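Local coordinates for protein putative secreted endoglycosylceramidase (Rhodococcus hoagii, PDB 6JYZ) that probably hydrolyses the linkage between the galactose-based glycan and the ceramide of glycosphingolipids, as a secreted family 5 glycoside hydrolase, at residues 121-126 and 216-221; 259-264 and 288-293; 274-279 and 319-324. All blocks are in the same frame, centred on the assembly; numbering follows the deposited sequence.

Interaction 1 of 3, residues 121-126 and 216-221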
# COMPACT_ATOMS: atom_id res chain seq x y z
N VAL A 121 6.81 -0.66 3.84
CA VAL A 121 5.83 0.26 4.40
C VAL A 121 4.96 -0.55 5.34
O VAL A 121 4.35 -1.56 4.93
CB VAL A 121 5.00 0.91 3.29
CG1 VAL A 121 3.80 1.66 3.89
CG2 VAL A 121 5.83 1.81 2.42
N LEU A 122 4.88 -0.13 6.61
CA LEU A 122 3.96 -0.77 7.55
C LEU A 122 2.59 -0.12 7.42
O LEU A 122 2.45 1.05 7.74
CB LEU A 122 4.49 -0.59 8.99
CG LEU A 122 5.86 -1.26 9.24
CD1 LEU A 122 6.31 -0.90 10.63
CD2 LEU A 122 5.74 -2.76 9.09
N ASP A 123 1.62 -0.90 6.97
CA ASP A 123 0.28 -0.38 6.72
C ASP A 123 -0.71 -0.94 7.73
O ASP A 123 -0.95 -2.14 7.73
CB ASP A 123 -0.12 -0.76 5.28
CG ASP A 123 -1.60 -0.78 5.01
OD1 ASP A 123 -2.37 -0.00 5.58
OD2 ASP A 123 -2.01 -1.68 4.22
N MET A 124 -1.27 -0.04 8.54
CA MET A 124 -2.31 -0.45 9.49
C MET A 124 -3.58 -0.64 8.68
O MET A 124 -4.29 0.34 8.40
CB MET A 124 -2.44 0.62 10.56
CG MET A 124 -3.26 0.18 11.78
SD MET A 124 -2.41 -1.08 12.81
CE MET A 124 -1.07 -0.12 13.49
N HIS A 125 -3.81 -1.86 8.24
CA HIS A 125 -4.79 -2.12 7.20
C HIS A 125 -6.14 -2.41 7.81
O HIS A 125 -6.29 -2.99 8.89
CB HIS A 125 -4.35 -3.31 6.35
CG HIS A 125 -4.92 -3.28 4.95
ND1 HIS A 125 -6.03 -3.93 4.46
CD2 HIS A 125 -4.41 -2.50 3.96
CE1 HIS A 125 -6.13 -3.51 3.14
NE2 HIS A 125 -5.18 -2.68 2.86
N GLN A 126 -7.20 -2.11 7.07
CA GLN A 126 -8.58 -2.48 7.45
C GLN A 126 -9.39 -2.44 6.17
O GLN A 126 -9.07 -1.68 5.24
CB GLN A 126 -9.16 -1.51 8.50
CG GLN A 126 -9.33 -0.06 8.03
CD GLN A 126 -10.54 0.21 7.16
OE1 GLN A 126 -10.52 1.15 6.28
NE2 GLN A 126 -11.57 -0.50 7.35
N GLY A 216 8.40 3.69 6.56
CA GLY A 216 7.53 4.44 7.44
C GLY A 216 6.18 3.77 7.51
O GLY A 216 6.05 2.56 7.29
N TYR A 217 5.21 4.63 7.86
CA TYR A 217 4.00 4.13 8.51
C TYR A 217 2.80 4.66 7.73
O TYR A 217 2.63 5.90 7.68
CB TYR A 217 3.91 4.70 9.93
CG TYR A 217 5.22 4.68 10.68
CD1 TYR A 217 5.82 3.51 11.04
CD2 TYR A 217 5.81 5.90 10.96
CE1 TYR A 217 7.09 3.55 11.75
CE2 TYR A 217 7.02 5.98 11.63
CZ TYR A 217 7.60 4.79 12.04
OH TYR A 217 8.80 4.89 12.73
N ASP A 218 1.99 3.78 7.16
CA ASP A 218 0.73 4.16 6.51
C ASP A 218 -0.32 4.06 7.61
O ASP A 218 -0.73 2.97 8.03
CB ASP A 218 0.51 3.24 5.29
CG ASP A 218 -0.66 3.63 4.39
OD1 ASP A 218 -1.52 4.47 4.77
OD2 ASP A 218 -0.71 3.04 3.31
N LEU A 219 -0.71 5.25 8.11
CA LEU A 219 -1.36 5.34 9.41
C LEU A 219 -2.67 4.59 9.53
O LEU A 219 -2.95 3.99 10.56
CB LEU A 219 -1.56 6.80 9.79
CG LEU A 219 -0.26 7.59 9.89
CD1 LEU A 219 -0.60 9.07 10.20
CD2 LEU A 219 0.64 7.03 11.00
N LEU A 220 -3.49 4.64 8.47
CA LEU A 220 -4.69 3.80 8.45
C LEU A 220 -5.11 3.63 7.00
O LEU A 220 -5.28 4.66 6.27
CB LEU A 220 -5.82 4.44 9.25
CG LEU A 220 -7.11 3.61 9.38
CD1 LEU A 220 -6.85 2.27 10.05
CD2 LEU A 220 -8.14 4.41 10.14
N ASN A 221 -5.31 2.40 6.58
CA ASN A 221 -5.73 2.18 5.19
C ASN A 221 -7.15 2.69 5.01
O ASN A 221 -8.03 2.44 5.87
CB ASN A 221 -5.78 0.68 4.95
CG ASN A 221 -6.28 0.39 3.54
OD1 ASN A 221 -5.61 0.76 2.57
ND2 ASN A 221 -7.40 -0.29 3.40
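Two adjacent parallel strands of the (β/α)8 barrel of glycosyl hydrolase family 5 meet here. Leu122 N binds Gly216 O (3.0 Å), Leu122 O accepts Asp218 N, and Met124 N reaches Asp218 O (3.1 Å). The ladder outlasts strand 214-218, for Asn221 N still finds Met124 O at 2.9 Å. On the inward side Asp123 and Asp218 stand shoulder to shoulder, with Asp123 OD1 4.1 Å from Asp218 OD2. A salt bridge from Arg83 to Asp218 and a bond from Asn85 to Asp123 probably ease this gathering of acids. Just beyond, Asn221 lays its amide over one face of the His125 imidazole, the two planes 18° apart. With CG trans to the backbone N (chi1 178°), the amide runs alongside the ring, and Asn221 ND2 bonds Gln126 O at 2.8 Å, in the plane of both groups. Arg83 takes Asn221 OD1, and the two bonds together fix the amide's rotation. On the outward side Leu122 CD1 meets the edge of the Tyr217 ring, where both pack against helix 193-206, and Tyr217 OH bonds Glu252. Acids, amide and imidazole gathered inside the C-terminal strand ends, with Leu122 and Tyr217 turned to the helices, typify the active-site mouth of a (β/α)8 barrel.

Interaction 2 of 3, residues 259-264 and 288-293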
# COMPACT_ATOMS: atom_id res chain seq x y z
N LEU A 259 9.16 8.01 7.47
CA LEU A 259 8.09 8.71 6.71
C LEU A 259 6.72 8.37 7.25
O LEU A 259 6.50 7.28 7.78
CB LEU A 259 8.15 8.27 5.24
CG LEU A 259 9.38 8.66 4.46
CD1 LEU A 259 9.33 8.38 2.97
CD2 LEU A 259 10.37 9.62 5.00
N VAL A 260 5.84 9.35 7.10
CA VAL A 260 4.44 9.16 7.51
C VAL A 260 3.62 9.16 6.23
O VAL A 260 3.55 10.20 5.57
CB VAL A 260 4.02 10.25 8.47
CG1 VAL A 260 2.49 10.16 8.58
CG2 VAL A 260 4.67 9.94 9.84
N ILE A 261 3.01 8.03 5.92
CA ILE A 261 2.22 7.89 4.70
C ILE A 261 0.77 8.04 5.14
O ILE A 261 0.29 7.32 6.03
CB ILE A 261 2.52 6.51 4.11
CG1 ILE A 261 3.98 6.54 3.59
CG2 ILE A 261 1.56 6.16 2.99
CD1 ILE A 261 4.55 5.13 3.31
N PHE A 262 0.08 9.02 4.56
CA PHE A 262 -1.29 9.31 5.00
C PHE A 262 -2.19 9.34 3.77
O PHE A 262 -1.77 9.67 2.66
CB PHE A 262 -1.38 10.62 5.77
CG PHE A 262 -1.23 11.84 4.91
CD1 PHE A 262 0.01 12.35 4.53
CD2 PHE A 262 -2.36 12.53 4.44
CE1 PHE A 262 0.10 13.44 3.68
CE2 PHE A 262 -2.26 13.62 3.61
CZ PHE A 262 -1.02 14.09 3.22
N GLU A 263 -3.47 9.00 4.04
CA GLU A 263 -4.41 8.76 2.94
C GLU A 263 -5.57 9.73 3.01
O GLU A 263 -6.02 10.13 4.10
CB GLU A 263 -4.95 7.33 3.01
CG GLU A 263 -3.80 6.31 2.81
CD GLU A 263 -4.34 4.92 2.85
OE1 GLU A 263 -5.43 4.64 2.34
OE2 GLU A 263 -3.64 4.01 3.45
N PRO A 264 -6.24 10.03 1.90
CA PRO A 264 -7.59 10.61 1.97
C PRO A 264 -8.53 9.49 2.41
O PRO A 264 -8.16 8.32 2.58
CB PRO A 264 -7.82 10.95 0.48
CG PRO A 264 -7.17 9.81 -0.26
CD PRO A 264 -5.89 9.55 0.54
N VAL A 288 3.86 11.90 3.36
CA VAL A 288 3.74 11.42 1.98
C VAL A 288 2.26 11.18 1.72
O VAL A 288 1.62 10.43 2.48
CB VAL A 288 4.56 10.13 1.80
CG1 VAL A 288 4.25 9.52 0.43
CG2 VAL A 288 6.06 10.38 2.01
N PHE A 289 1.71 11.82 0.68
CA PHE A 289 0.29 11.66 0.37
C PHE A 289 0.07 10.40 -0.47
O PHE A 289 0.78 10.16 -1.47
CB PHE A 289 -0.15 12.90 -0.41
CG PHE A 289 -1.63 12.90 -0.76
CD1 PHE A 289 -2.59 12.66 0.22
CD2 PHE A 289 -2.07 13.09 -2.06
CE1 PHE A 289 -3.96 12.63 -0.10
CE2 PHE A 289 -3.45 13.07 -2.35
CZ PHE A 289 -4.36 12.83 -1.39
N SER A 290 -0.86 9.54 -0.05
CA SER A 290 -1.00 8.21 -0.61
C SER A 290 -2.47 7.88 -0.92
O SER A 290 -3.04 6.96 -0.33
CB SER A 290 -0.39 7.22 0.36
OG SER A 290 -0.26 5.95 -0.23
N PRO A 291 -3.10 8.56 -1.88
CA PRO A 291 -4.39 8.13 -2.42
C PRO A 291 -4.19 6.85 -3.22
O PRO A 291 -3.07 6.53 -3.67
CB PRO A 291 -4.76 9.29 -3.36
CG PRO A 291 -3.41 9.75 -3.90
CD PRO A 291 -2.49 9.66 -2.67
N HIS A 292 -5.25 6.08 -3.34
CA HIS A 292 -5.29 4.84 -4.11
C HIS A 292 -5.89 5.15 -5.46
O HIS A 292 -7.03 5.61 -5.56
CB HIS A 292 -6.05 3.72 -3.38
CG HIS A 292 -5.40 3.44 -2.05
ND1 HIS A 292 -6.00 2.62 -1.11
CD2 HIS A 292 -4.19 3.85 -1.54
CE1 HIS A 292 -5.16 2.53 -0.05
NE2 HIS A 292 -4.06 3.27 -0.27
N LEU A 293 -5.07 4.94 -6.49
CA LEU A 293 -5.41 5.46 -7.85
C LEU A 293 -6.15 4.42 -8.66
O LEU A 293 -5.56 3.69 -9.48
CB LEU A 293 -4.14 5.92 -8.56
CG LEU A 293 -3.34 6.99 -7.83
CD1 LEU A 293 -2.15 7.49 -8.69
CD2 LEU A 293 -4.19 8.21 -7.50
O HOH W 1 -5.65 6.12 -0.02
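Leu259 opens the contact by sending CD1 obliquely across to Val288 CG2, 4.0 Å away. Val260 contributes its carbonyl, with Val288 N bound to Val260 O at 2.8 Å. Ile261 pairs with Val288 in parallel register and runs alongside it, CG1 on Val288 CB. The second branch of Ile261 is pressed hard, CG2 lying only 3.4 Å from Ser290 CB. Phe262 continues the ladder: its N donates almost straight to Val288 O (2.9 Å) and its O accepts Ser290 N. Its ring takes the rotamer lodged between backbone N and carbonyl carbon (chi1 73°), which folds it back over the partner strand. There Phe289 CA sits over one face, 4.2 Å from the Phe262 centroid, and the two phenyl planes meet at 43°. With Glu263 the contact becomes polar. A water donates to Glu263 OE1 and to Ser290 O, at 2.8 Å each, while lying over one face of the His292 ring. The carboxylate is also gripped by Glu222 N and by a salt bridge to Arg83, and Glu222 binds His292 ND1 as well. Pro264 ends the segment with CD 3.7 Å from Phe289 CE1 and its CG set crosswise against Pro291 CB. Strand 259-262 is thus flanked by strand 214-218 and strand 287-289, with Val260 and Phe262 packed against helix 230-251, and Phe289 and Pro291 against helix 307-321.

Interaction 3 of 3, residues 274-279 and 319-324. With IPA (isopropyl alcohol), chain D.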
# COMPACT_ATOMS: atom_id res chain seq x y z
N ASP A 274 -11.31 13.49 -3.67
CA ASP A 274 -12.02 13.57 -2.38
C ASP A 274 -11.62 14.90 -1.77
O ASP A 274 -10.71 15.59 -2.24
CB ASP A 274 -11.54 12.43 -1.48
CG ASP A 274 -12.38 12.15 -0.30
OD1 ASP A 274 -13.39 12.79 -0.03
OD2 ASP A 274 -11.96 11.12 0.34
N ALA A 275 -12.34 15.29 -0.73
CA ALA A 275 -11.87 16.34 0.19
C ALA A 275 -10.57 15.85 0.81
O ALA A 275 -10.31 14.65 0.92
CB ALA A 275 -12.90 16.56 1.27
N LEU A 276 -9.70 16.78 1.15
CA LEU A 276 -8.35 16.49 1.63
C LEU A 276 -8.26 16.73 3.14
O LEU A 276 -8.67 17.80 3.62
CB LEU A 276 -7.32 17.35 0.92
CG LEU A 276 -7.18 17.08 -0.57
CD1 LEU A 276 -6.18 17.96 -1.23
CD2 LEU A 276 -6.79 15.60 -0.85
N PRO A 277 -7.70 15.81 3.93
CA PRO A 277 -7.37 16.11 5.33
C PRO A 277 -6.63 17.43 5.46
O PRO A 277 -5.64 17.67 4.75
CB PRO A 277 -6.49 14.91 5.77
CG PRO A 277 -7.06 13.78 4.89
CD PRO A 277 -7.27 14.47 3.55
N PRO A 278 -7.08 18.38 6.28
CA PRO A 278 -6.46 19.71 6.29
C PRO A 278 -4.97 19.64 6.59
O PRO A 278 -4.50 18.87 7.41
CB PRO A 278 -7.25 20.41 7.39
CG PRO A 278 -8.64 19.77 7.31
CD PRO A 278 -8.37 18.32 7.02
N ARG A 279 -4.24 20.48 5.86
CA ARG A 279 -2.78 20.54 5.92
C ARG A 279 -2.25 20.74 7.30
O ARG A 279 -1.16 20.18 7.61
CB ARG A 279 -2.26 21.84 5.22
CG ARG A 279 -2.41 21.77 3.73
CD ARG A 279 -1.58 22.88 3.06
NE ARG A 279 -1.85 24.30 3.16
CZ ARG A 279 -1.44 25.12 2.18
NH1 ARG A 279 -0.76 24.61 1.15
NH2 ARG A 279 -1.70 26.41 2.22
N ASP A 319 1.02 18.26 -4.18
CA ASP A 319 1.70 19.56 -4.22
C ASP A 319 1.10 20.56 -3.25
O ASP A 319 1.83 21.36 -2.66
CB ASP A 319 1.67 20.07 -5.66
CG ASP A 319 2.20 21.48 -5.79
OD1 ASP A 319 3.45 21.59 -5.70
OD2 ASP A 319 1.37 22.43 -5.87
N TRP A 320 -0.20 20.49 -3.01
CA TRP A 320 -0.81 21.34 -1.99
C TRP A 320 -0.22 21.08 -0.61
O TRP A 320 -0.03 21.99 0.21
CB TRP A 320 -2.33 21.17 -2.02
CG TRP A 320 -3.08 21.97 -0.99
CD1 TRP A 320 -3.22 23.34 -1.00
CD2 TRP A 320 -3.85 21.44 0.08
NE1 TRP A 320 -4.07 23.67 0.03
CE2 TRP A 320 -4.41 22.55 0.75
CE3 TRP A 320 -4.03 20.16 0.64
CZ2 TRP A 320 -5.25 22.44 1.87
CZ3 TRP A 320 -4.87 20.04 1.73
CH2 TRP A 320 -5.48 21.15 2.33
N TYR A 321 0.07 19.81 -0.29
CA TYR A 321 0.71 19.44 0.93
C TYR A 321 2.21 19.69 0.92
O TYR A 321 2.87 19.53 1.97
CB TYR A 321 0.53 17.95 1.26
CG TYR A 321 -0.87 17.56 1.64
CD1 TYR A 321 -1.37 17.88 2.91
CD2 TYR A 321 -1.64 16.83 0.77
CE1 TYR A 321 -2.64 17.42 3.29
CE2 TYR A 321 -2.92 16.39 1.12
CZ TYR A 321 -3.38 16.70 2.38
OH TYR A 321 -4.64 16.23 2.74
N GLY A 322 2.76 19.99 -0.26
CA GLY A 322 4.22 20.09 -0.40
C GLY A 322 4.90 18.74 -0.20
O GLY A 322 6.08 18.72 0.15
N ALA A 323 4.19 17.65 -0.45
CA ALA A 323 4.65 16.32 -0.07
C ALA A 323 4.86 15.45 -1.30
O ALA A 323 4.16 15.63 -2.31
CB ALA A 323 3.58 15.68 0.79
N PRO A 324 5.66 14.38 -1.21
CA PRO A 324 5.65 13.41 -2.30
C PRO A 324 4.32 12.69 -2.41
O PRO A 324 3.56 12.57 -1.42
CB PRO A 324 6.73 12.38 -1.84
CG PRO A 324 7.59 13.17 -0.85
CD PRO A 324 6.60 14.10 -0.12
C1 IPA D . -9.90 18.61 -4.10
C2 IPA D . -9.57 17.56 -5.07
C3 IPA D . -8.90 18.15 -6.28
O2 IPA D . -8.52 16.79 -4.49
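The Trp320 indole carries Arg279 on one face: Arg279 CG sits 3.4 Å from the centroid of the six-membered ring, and the guanidinium lies flat on the indole, displaced from the centre of the five-membered ring, planes 8° apart, as an off-centre cation-pi stack. Pro277 O approaches the indole at its edge, and Leu276 CD1 comes in obliquely, 3.6 Å from Trp320 CE3. The Tyr321 ring has Trp320 CE3 over the centre of one face and Pro277 O at its edge. A bend in the Arg279 chain (chi3 -67°) swings Arg279 NH1 to Trp320 O at 2.9 Å, so Trp320 is held both through its ring and through its carbonyl. That bond runs in the planes of both guanidinium and carbonyl. Tyr321 OH donates to a lone pair of Pro277 O at 2.7 Å, again in the carbonyl plane. At the margin, an isopropanol molecule, probably from the crystallisation liquor, bonds weakly to Asp274 O. Gly322 closes helix 307-321 with a Schellman motif directly after the two aromatic residues. The loop 274-279 bridges this helix end to helix 230-251, which Ala275 and Pro278 touch, and to helix 268-271 through Leu276, while Tyr321 reaches inward to Phe262 and Phe289 on strands 259-262 and 287-289.

Overall arrangement
Interactions 1 and 2 are buried pairings of parallel strands in one barrel wall, and they share a seam because strands 214-218 and 259-262 are neighbours, with Tyr217 O probably bonded to Ile261 N. The carboxylates of Asp218 and Glu263 also lie close there, Arg83 forming salt bridges to both. Interaction 3, about 18 Å from interaction 1 between centres, is a surface contact of a loop with a helix end. The barrel contacts combine backbone ladders with inward acids, amide and imidazoles, whereas the surface contact relies on an arginine-tryptophan stack and side-chain bonds to carbonyls. Interaction 2 links the two settings, since its phenyl rings pack on Tyr321 and Phe289 N probably bonds Pro324 O (2.9 Å).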